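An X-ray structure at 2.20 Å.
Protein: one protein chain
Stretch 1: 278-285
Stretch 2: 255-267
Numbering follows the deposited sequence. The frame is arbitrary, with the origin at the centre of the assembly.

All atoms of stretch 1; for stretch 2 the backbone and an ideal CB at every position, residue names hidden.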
ATOM      1  N   GLU A 278      -3.792  34.384   6.544  1.00 19.11           N
ATOM      2  CA  GLU A 278      -3.362  33.899   7.861  1.00 18.81           C
ATOM      3  C   GLU A 278      -1.865  33.522   7.874  1.00 18.22           C
ATOM      4  O   GLU A 278      -1.234  33.543   8.924  1.00 18.10           O
ATOM      5  CB  GLU A 278      -4.230  32.733   8.329  1.00 18.43           C
ATOM      6  CG  GLU A 278      -5.714  33.074   8.581  1.00 18.13           C
ATOM      7  CD  GLU A 278      -6.603  31.831   8.740  1.00 18.30           C
ATOM      8  OE1 GLU A 278      -7.831  31.966   8.938  1.00 17.44           O
ATOM      9  OE2 GLU A 278      -6.076  30.693   8.674  1.00 16.61           O
ATOM     10  N   ILE A 279      -1.299  33.238   6.703  1.00 17.98           N
ATOM     11  CA  ILE A 279       0.102  32.831   6.578  1.00 18.04           C
ATOM     12  C   ILE A 279       1.072  33.961   6.972  1.00 17.37           C
ATOM     13  O   ILE A 279       2.068  33.728   7.636  1.00 16.18           O
ATOM     14  CB  ILE A 279       0.384  32.303   5.143  1.00 18.34           C
ATOM     15  CG1 ILE A 279      -0.418  31.027   4.912  1.00 19.34           C
ATOM     16  CG2 ILE A 279       1.885  32.017   4.928  1.00 17.55           C
ATOM     17  CD1 ILE A 279      -0.202  30.399   3.551  1.00 22.07           C
ATOM     18  N   GLY A 280       0.746  35.177   6.576  1.00 17.76           N
ATOM     19  CA  GLY A 280       1.485  36.348   6.996  1.00 17.93           C
ATOM     20  C   GLY A 280       2.347  36.976   5.935  1.00 18.18           C
ATOM     21  O   GLY A 280       3.001  37.973   6.224  1.00 18.97           O
ATOM     22  N   ARG A 281       2.365  36.424   4.722  1.00 18.42           N
ATOM     23  CA  ARG A 281       3.126  37.042   3.619  1.00 18.93           C
ATOM     24  C   ARG A 281       2.281  37.011   2.372  1.00 19.29           C
ATOM     25  O   ARG A 281       1.811  35.930   1.965  1.00 18.27           O
ATOM     26  CB  ARG A 281       4.438  36.300   3.399  1.00 19.51           C
ATOM     27  CG  ARG A 281       5.407  36.489   4.562  1.00 20.71           C
ATOM     28  CD  ARG A 281       6.872  36.214   4.260  1.00 22.06           C
ATOM     29  NE  ARG A 281       7.689  36.653   5.393  1.00 22.35           N
ATOM     30  CZ  ARG A 281       8.870  36.154   5.739  1.00 22.56           C
ATOM     31  NH1 ARG A 281       9.431  35.202   5.029  1.00 22.69           N
ATOM     32  NH2 ARG A 281       9.516  36.633   6.804  1.00 23.77           N
ATOM     33  N   LYS A 282       2.058  38.188   1.790  1.00 19.67           N
ATOM     34  CA  LYS A 282       1.191  38.335   0.615  1.00 20.99           C
ATOM     35  C   LYS A 282       1.595  37.410  -0.552  1.00 20.46           C
ATOM     36  O   LYS A 282       0.753  36.925  -1.271  1.00 20.99           O
ATOM     37  CB  LYS A 282       1.179  39.789   0.111  1.00 21.51           C
ATOM     38  CG  LYS A 282       0.288  40.714   0.909  1.00 26.14           C
ATOM     39  CD  LYS A 282      -1.188  40.328   0.805  1.00 31.23           C
ATOM     40  CE  LYS A 282      -2.138  41.488   1.109  1.00 33.67           C
ATOM     41  NZ  LYS A 282      -2.372  41.683   2.575  1.00 36.84           N
ATOM     42  N   LYS A 283       2.883  37.171  -0.723  1.00 20.32           N
ATOM     43  CA  LYS A 283       3.370  36.325  -1.813  1.00 20.75           C
ATOM     44  C   LYS A 283       2.859  34.883  -1.732  1.00 19.82           C
ATOM     45  O   LYS A 283       2.839  34.174  -2.731  1.00 18.75           O
ATOM     46  CB  LYS A 283       4.905  36.334  -1.831  1.00 21.19           C
ATOM     47  CG  LYS A 283       5.467  37.620  -2.386  1.00 23.29           C
ATOM     48  CD  LYS A 283       6.998  37.544  -2.529  1.00 26.40           C
ATOM     49  CE  LYS A 283       7.569  38.700  -3.353  1.00 27.03           C
ATOM     50  NZ  LYS A 283       6.525  39.625  -3.884  1.00 27.67           N
ATOM     51  N   LEU A 284       2.435  34.474  -0.539  1.00 19.10           N
ATOM     52  CA  LEU A 284       1.925  33.141  -0.295  1.00 18.79           C
ATOM     53  C   LEU A 284       0.396  33.089  -0.078  1.00 18.97           C
ATOM     54  O   LEU A 284      -0.131  32.075   0.372  1.00 18.02           O
ATOM     55  CB  LEU A 284       2.673  32.537   0.896  1.00 18.76           C
ATOM     56  CG  LEU A 284       4.216  32.542   0.809  1.00 19.67           C
ATOM     57  CD1 LEU A 284       4.843  32.144   2.112  1.00 20.49           C
ATOM     58  CD2 LEU A 284       4.688  31.599  -0.297  1.00 20.78           C
ATOM     59  N   GLU A 285      -0.308  34.135  -0.494  1.00 19.71           N
ATOM     60  CA  GLU A 285      -1.766  34.269  -0.278  1.00 21.00           C
ATOM     61  C   GLU A 285      -2.612  33.192  -0.929  1.00 19.57           C
ATOM     62  O   GLU A 285      -3.742  32.980  -0.504  1.00 18.72           O
ATOM     63  CB  GLU A 285      -2.287  35.618  -0.807  1.00 22.32           C
ATOM     64  CG  GLU A 285      -2.339  36.733   0.205  1.00 28.32           C
ATOM     65  CD  GLU A 285      -3.207  37.915  -0.257  1.00 33.85           C
ATOM     66  OE1 GLU A 285      -2.995  38.419  -1.394  1.00 38.06           O
ATOM     67  OE2 GLU A 285      -4.104  38.336   0.517  1.00 36.25           O
ATOM     68  N   UNK A 255      11.088  30.084  -2.441  1.00 18.81           N
ATOM     69  CA  UNK A 255      11.878  31.113  -1.789  1.00 19.93           C
ATOM     70  C   UNK A 255      11.587  31.277  -0.272  1.00 19.48           C
ATOM     71  O   UNK A 255      12.513  31.321   0.525  1.00 18.34           O
ATOM     72  CB  UNK A 255      11.632  32.444  -2.503  1.00 19.93           C
ATOM     73  N   UNK A 256      10.320  31.339   0.127  1.00 19.75           N
ATOM     74  CA  UNK A 256       9.959  31.720   1.502  1.00 20.86           C
ATOM     75  C   UNK A 256      10.183  30.602   2.509  1.00 21.52           C
ATOM     76  O   UNK A 256      10.455  30.827   3.675  1.00 21.69           O
ATOM     77  CB  UNK A 256       8.493  32.156   1.554  1.00 20.86           C
ATOM     78  N   UNK A 257      10.039  29.393   2.012  1.00 21.55           N
ATOM     79  CA  UNK A 257      10.254  28.169   2.732  1.00 22.64           C
ATOM     80  C   UNK A 257      11.699  27.989   3.265  1.00 22.88           C
ATOM     81  O   UNK A 257      11.917  27.194   4.183  1.00 23.12           O
ATOM     82  CB  UNK A 257       9.889  26.998   1.818  1.00 22.64           C
ATOM     83  N   UNK A 258      12.665  28.702   2.681  1.00 22.60           N
ATOM     84  CA  UNK A 258      14.043  28.727   3.181  1.00 23.08           C
ATOM     85  C   UNK A 258      14.216  29.596   4.433  1.00 22.62           C
ATOM     86  O   UNK A 258      15.249  29.523   5.099  1.00 21.73           O
ATOM     87  CB  UNK A 258      14.978  29.232   2.080  1.00 23.08           C
ATOM     88  N   UNK A 259      13.244  30.468   4.702  1.00 22.19           N
ATOM     89  CA  UNK A 259      13.271  31.355   5.864  1.00 21.95           C
ATOM     90  C   UNK A 259      12.781  30.577   7.097  1.00 21.76           C
ATOM     91  O   UNK A 259      11.567  30.453   7.316  1.00 20.53           O
ATOM     92  CB  UNK A 259      12.411  32.597   5.623  1.00 21.95           C
ATOM     93  N   UNK A 260      13.718  30.034   7.886  1.00 21.68           N
ATOM     94  CA  UNK A 260      13.346  29.195   9.031  1.00 22.18           C
ATOM     95  C   UNK A 260      12.574  29.938  10.122  1.00 21.44           C
ATOM     96  O   UNK A 260      11.649  29.391  10.694  1.00 21.54           O
ATOM     97  CB  UNK A 260      14.608  28.583   9.643  1.00 22.18           C
ATOM     98  N   UNK A 261      12.960  31.169  10.389  1.00 21.11           N
ATOM     99  CA  UNK A 261      12.252  32.037  11.321  1.00 21.65           C
ATOM    100  C   UNK A 261      10.781  32.195  10.915  1.00 20.81           C
ATOM    101  O   UNK A 261       9.900  32.111  11.749  1.00 20.81           O
ATOM    102  CB  UNK A 261      12.933  33.405  11.391  1.00 21.65           C
ATOM    103  N   UNK A 262      10.528  32.420   9.628  1.00 19.76           N
ATOM    104  CA  UNK A 262       9.175  32.437   9.101  1.00 19.25           C
ATOM    105  C   UNK A 262       8.468  31.083   9.256  1.00 18.96           C
ATOM    106  O   UNK A 262       7.336  31.033   9.724  1.00 18.77           O
ATOM    107  CB  UNK A 262       9.203  32.844   7.626  1.00 19.25           C
ATOM    108  N   UNK A 263       9.113  29.982   8.889  1.00 19.00           N
ATOM    109  CA  UNK A 263       8.484  28.667   9.063  1.00 19.36           C
ATOM    110  C   UNK A 263       8.112  28.411  10.513  1.00 19.92           C
ATOM    111  O   UNK A 263       7.048  27.845  10.799  1.00 19.47           O
ATOM    112  CB  UNK A 263       9.417  27.560   8.567  1.00 19.36           C
ATOM    113  N   UNK A 264       8.990  28.811  11.429  1.00 20.17           N
ATOM    114  CA  UNK A 264       8.757  28.595  12.852  1.00 21.00           C
ATOM    115  C   UNK A 264       7.555  29.403  13.351  1.00 20.69           C
ATOM    116  O   UNK A 264       6.841  28.944  14.244  1.00 21.22           O
ATOM    117  CB  UNK A 264      10.008  28.965  13.652  1.00 21.00           C
ATOM    118  N   UNK A 265       7.343  30.592  12.781  1.00 19.35           N
ATOM    119  CA  UNK A 265       6.226  31.464  13.155  1.00 18.88           C
ATOM    120  C   UNK A 265       4.869  30.897  12.725  1.00 19.55           C
ATOM    121  O   UNK A 265       3.851  31.275  13.275  1.00 19.05           O
ATOM    122  CB  UNK A 265       6.421  32.850  12.537  1.00 18.88           C
ATOM    123  N   UNK A 266       4.871  30.015  11.730  1.00 20.11           N
ATOM    124  CA  UNK A 266       3.655  29.363  11.261  1.00 21.42           C
ATOM    125  C   UNK A 266       3.091  28.367  12.266  1.00 22.78           C
ATOM    126  O   UNK A 266       1.867  28.189  12.375  1.00 22.00           O
ATOM    127  CB  UNK A 266       3.928  28.651   9.934  1.00 21.42           C
ATOM    128  N   UNK A 267       3.984  27.720  13.001  1.00 24.27           N
ATOM    129  CA  UNK A 267       3.592  26.577  13.796  1.00 25.77           C
ATOM    130  C   UNK A 267       3.032  27.049  15.147  1.00 26.19           C
ATOM    131  O   UNK A 267       3.613  27.900  15.815  1.00 26.92           O
ATOM    132  CB  UNK A 267       4.779  25.633  13.996  1.00 25.77           C
TER

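Position 255 is helical and its CB points sideways, with nothing of stretch 1 within 5.5 Å. Many residues would suit, polar ones included. It is Glu-255, which makes no contact across.

Position 256 is helical and its CB points toward stretch 1. The ideal CB lies 3.7 Å from Leu-284 CD1 and 4.7 Å from Arg-281 NH1. A side chain with an aliphatic stem and an acidic or amide end would use both neighbours; a plain apolar one could pack on Leu-284 but would offer Arg-281 no acceptor. The residue is Glu-256. Glu-256 CB packs 3.7 Å from Leu-284 CD1. With chi1 and chi2 both m, Glu-256 OE1 comes to 2.7 Å from Arg-281 NH1, a hydrogen bond within a salt bridge.

Position 257 points away and 258 is out of reach. Stretch 1 does not choose here, so polar or apolar side chains would both suit. They are Val-257 and Lys-258, within a type I turn that runs from Glu-256 to position 259.

Position 259 comes right before a helix, with phi/psi of -82/96. Asp, Asn, Ser or Thr often cap there. The ideal CB is also 4.0 Å from Arg-281 NH1, so an acid is favoured. Asp-259 does both jobs. Asp-259 OD2 accepts from the backbone N of position 262 at 3.1 Å, the capping bond. Asp-259 OD1 accepts from Arg-281 NH1 at 3.2 Å, part of a salt bridge, and weakly from Arg-281 NH2 at 3.3 Å.

Positions 260 and 261 have no partner in stretch 1. Polar residues would be at ease. They are Gln-260 and Lys-261; the end of the lysine leads away.

Position 262 points toward stretch 1. Its ideal CB is 3.5 Å from Arg-281 NH1, with Ile-279 and Leu-284 further along. A long apolar side chain would fit, and a flat ring could also take the guanidinium. Phe-262, with chi1 t, does this. The guanidinium lies flat on the ring, centres 4.3 Å apart and planes at 13°, and Arg-281 CD sits over the ring face. Phe-262 CZ meets Ile-279 CG2 at 3.6 Å, Phe-262 CE2 meets Leu-284 CD1 at 3.7 Å, and Ile-279 O approaches the ring edge.

Positions 263 and 264 are out of reach, so polar or apolar side chains would suit. They hold Leu-263 and Glu-264. Position 265 points toward stretch 1 but touches nothing; a small or polar side chain would suit. Ser-265 OG donates a hydrogen bond to Phe-262 O at 2.7 Å.

Position 266 points sideways, and its CA is the nearest to that of Ile-279. A branched or long apolar side chain could reach across. Leu-266 does: Leu-266 CD2 lies 3.6 Å from Ile-279 O and 4.0 Å from Ile-279 CG2.

Position 267 is out of reach, and stretch 1 favours no kind of side chain. It holds Val-267.

Stretch 2 255-267: EEVKDQKFLESLV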
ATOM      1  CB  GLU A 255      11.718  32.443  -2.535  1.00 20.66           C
ATOM      2  CG  GLU A 255      13.014  33.223  -2.705  1.00 24.91           C
ATOM      3  CD  GLU A 255      13.799  32.879  -3.984  1.00 30.88           C
ATOM      4  OE1 GLU A 255      13.548  33.541  -5.040  1.00 32.01           O
ATOM      5  OE2 GLU A 255      14.693  31.976  -3.934  1.00 33.17           O
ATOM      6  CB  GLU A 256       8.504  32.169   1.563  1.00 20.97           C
ATOM      7  CG  GLU A 256       8.234  33.449   0.772  1.00 24.16           C
ATOM      8  CD  GLU A 256       9.121  34.607   1.193  1.00 28.19           C
ATOM      9  OE1 GLU A 256       9.144  34.927   2.394  1.00 31.53           O
ATOM     10  OE2 GLU A 256       9.802  35.200   0.326  1.00 33.21           O
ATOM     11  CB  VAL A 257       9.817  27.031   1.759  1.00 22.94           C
ATOM     12  CG1 VAL A 257      10.807  25.944   1.620  1.00 23.47           C
ATOM     13  CG2 VAL A 257       8.392  26.570   2.100  1.00 23.84           C
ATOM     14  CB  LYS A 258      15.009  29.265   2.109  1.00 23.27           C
ATOM     15  CG  LYS A 258      15.064  28.461   0.790  1.00 25.04           C
ATOM     16  CD  LYS A 258      15.824  29.252  -0.292  1.00 28.27           C
ATOM     17  CE  LYS A 258      15.553  28.719  -1.701  1.00 31.43           C
ATOM     18  NZ  LYS A 258      16.050  27.286  -1.882  1.00 33.81           N
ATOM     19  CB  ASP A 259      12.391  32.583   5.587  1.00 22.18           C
ATOM     20  CG  ASP A 259      12.540  33.678   6.641  1.00 23.90           C
ATOM     21  OD1 ASP A 259      12.297  34.860   6.297  1.00 24.56           O
ATOM     22  OD2 ASP A 259      12.889  33.464   7.827  1.00 26.18           O
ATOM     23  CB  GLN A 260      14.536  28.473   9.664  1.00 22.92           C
ATOM     24  CG  GLN A 260      14.061  27.211  10.381  1.00 24.51           C
ATOM     25  CD  GLN A 260      15.075  26.598  11.304  1.00 29.02           C
ATOM     26  OE1 GLN A 260      15.878  27.298  11.936  1.00 32.04           O
ATOM     27  NE2 GLN A 260      15.043  25.272  11.401  1.00 29.72           N
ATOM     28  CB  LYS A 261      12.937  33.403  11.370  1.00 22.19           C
ATOM     29  CG  LYS A 261      13.007  34.042  12.749  1.00 26.14           C
ATOM     30  CD  LYS A 261      14.289  33.676  13.509  1.00 29.23           C
ATOM     31  CE  LYS A 261      14.980  34.912  14.114  1.00 31.77           C
ATOM     32  NZ  LYS A 261      15.540  35.863  13.093  1.00 33.33           N
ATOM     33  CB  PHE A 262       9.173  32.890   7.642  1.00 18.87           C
ATOM     34  CG  PHE A 262       7.851  32.750   6.981  1.00 19.21           C
ATOM     35  CD1 PHE A 262       6.782  33.561   7.365  1.00 21.20           C
ATOM     36  CD2 PHE A 262       7.657  31.809   5.990  1.00 20.27           C
ATOM     37  CE1 PHE A 262       5.539  33.427   6.750  1.00 20.94           C
ATOM     38  CE2 PHE A 262       6.427  31.659   5.391  1.00 21.94           C
ATOM     39  CZ  PHE A 262       5.369  32.476   5.766  1.00 22.57           C
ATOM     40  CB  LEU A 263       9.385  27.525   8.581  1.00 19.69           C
ATOM     41  CG  LEU A 263       9.494  27.267   7.085  1.00 20.62           C
ATOM     42  CD1 LEU A 263      10.355  26.008   6.870  1.00 22.59           C
ATOM     43  CD2 LEU A 263       8.123  27.097   6.437  1.00 21.39           C
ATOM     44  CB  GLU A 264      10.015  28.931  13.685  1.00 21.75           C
ATOM     45  CG  GLU A 264      11.067  27.820  13.635  1.00 24.67           C
ATOM     46  CD  GLU A 264      12.364  28.126  14.385  1.00 28.76           C
ATOM     47  OE1 GLU A 264      12.502  29.224  14.968  1.00 31.35           O
ATOM     48  OE2 GLU A 264      13.265  27.245  14.388  1.00 32.79           O
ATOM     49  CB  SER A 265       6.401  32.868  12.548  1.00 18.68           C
ATOM     50  OG  SER A 265       6.033  32.900  11.167  1.00 17.07           O
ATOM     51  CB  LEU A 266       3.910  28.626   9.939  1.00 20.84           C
ATOM     52  CG  LEU A 266       4.275  29.494   8.739  1.00 20.39           C
ATOM     53  CD1 LEU A 266       4.628  28.633   7.555  1.00 20.20           C
ATOM     54  CD2 LEU A 266       3.127  30.417   8.368  1.00 20.12           C
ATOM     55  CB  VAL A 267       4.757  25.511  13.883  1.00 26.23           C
ATOM     56  CG1 VAL A 267       5.968  26.050  14.638  1.00 27.55           C
ATOM     57  CG2 VAL A 267       4.241  24.205  14.509  1.00 26.62           C
TER
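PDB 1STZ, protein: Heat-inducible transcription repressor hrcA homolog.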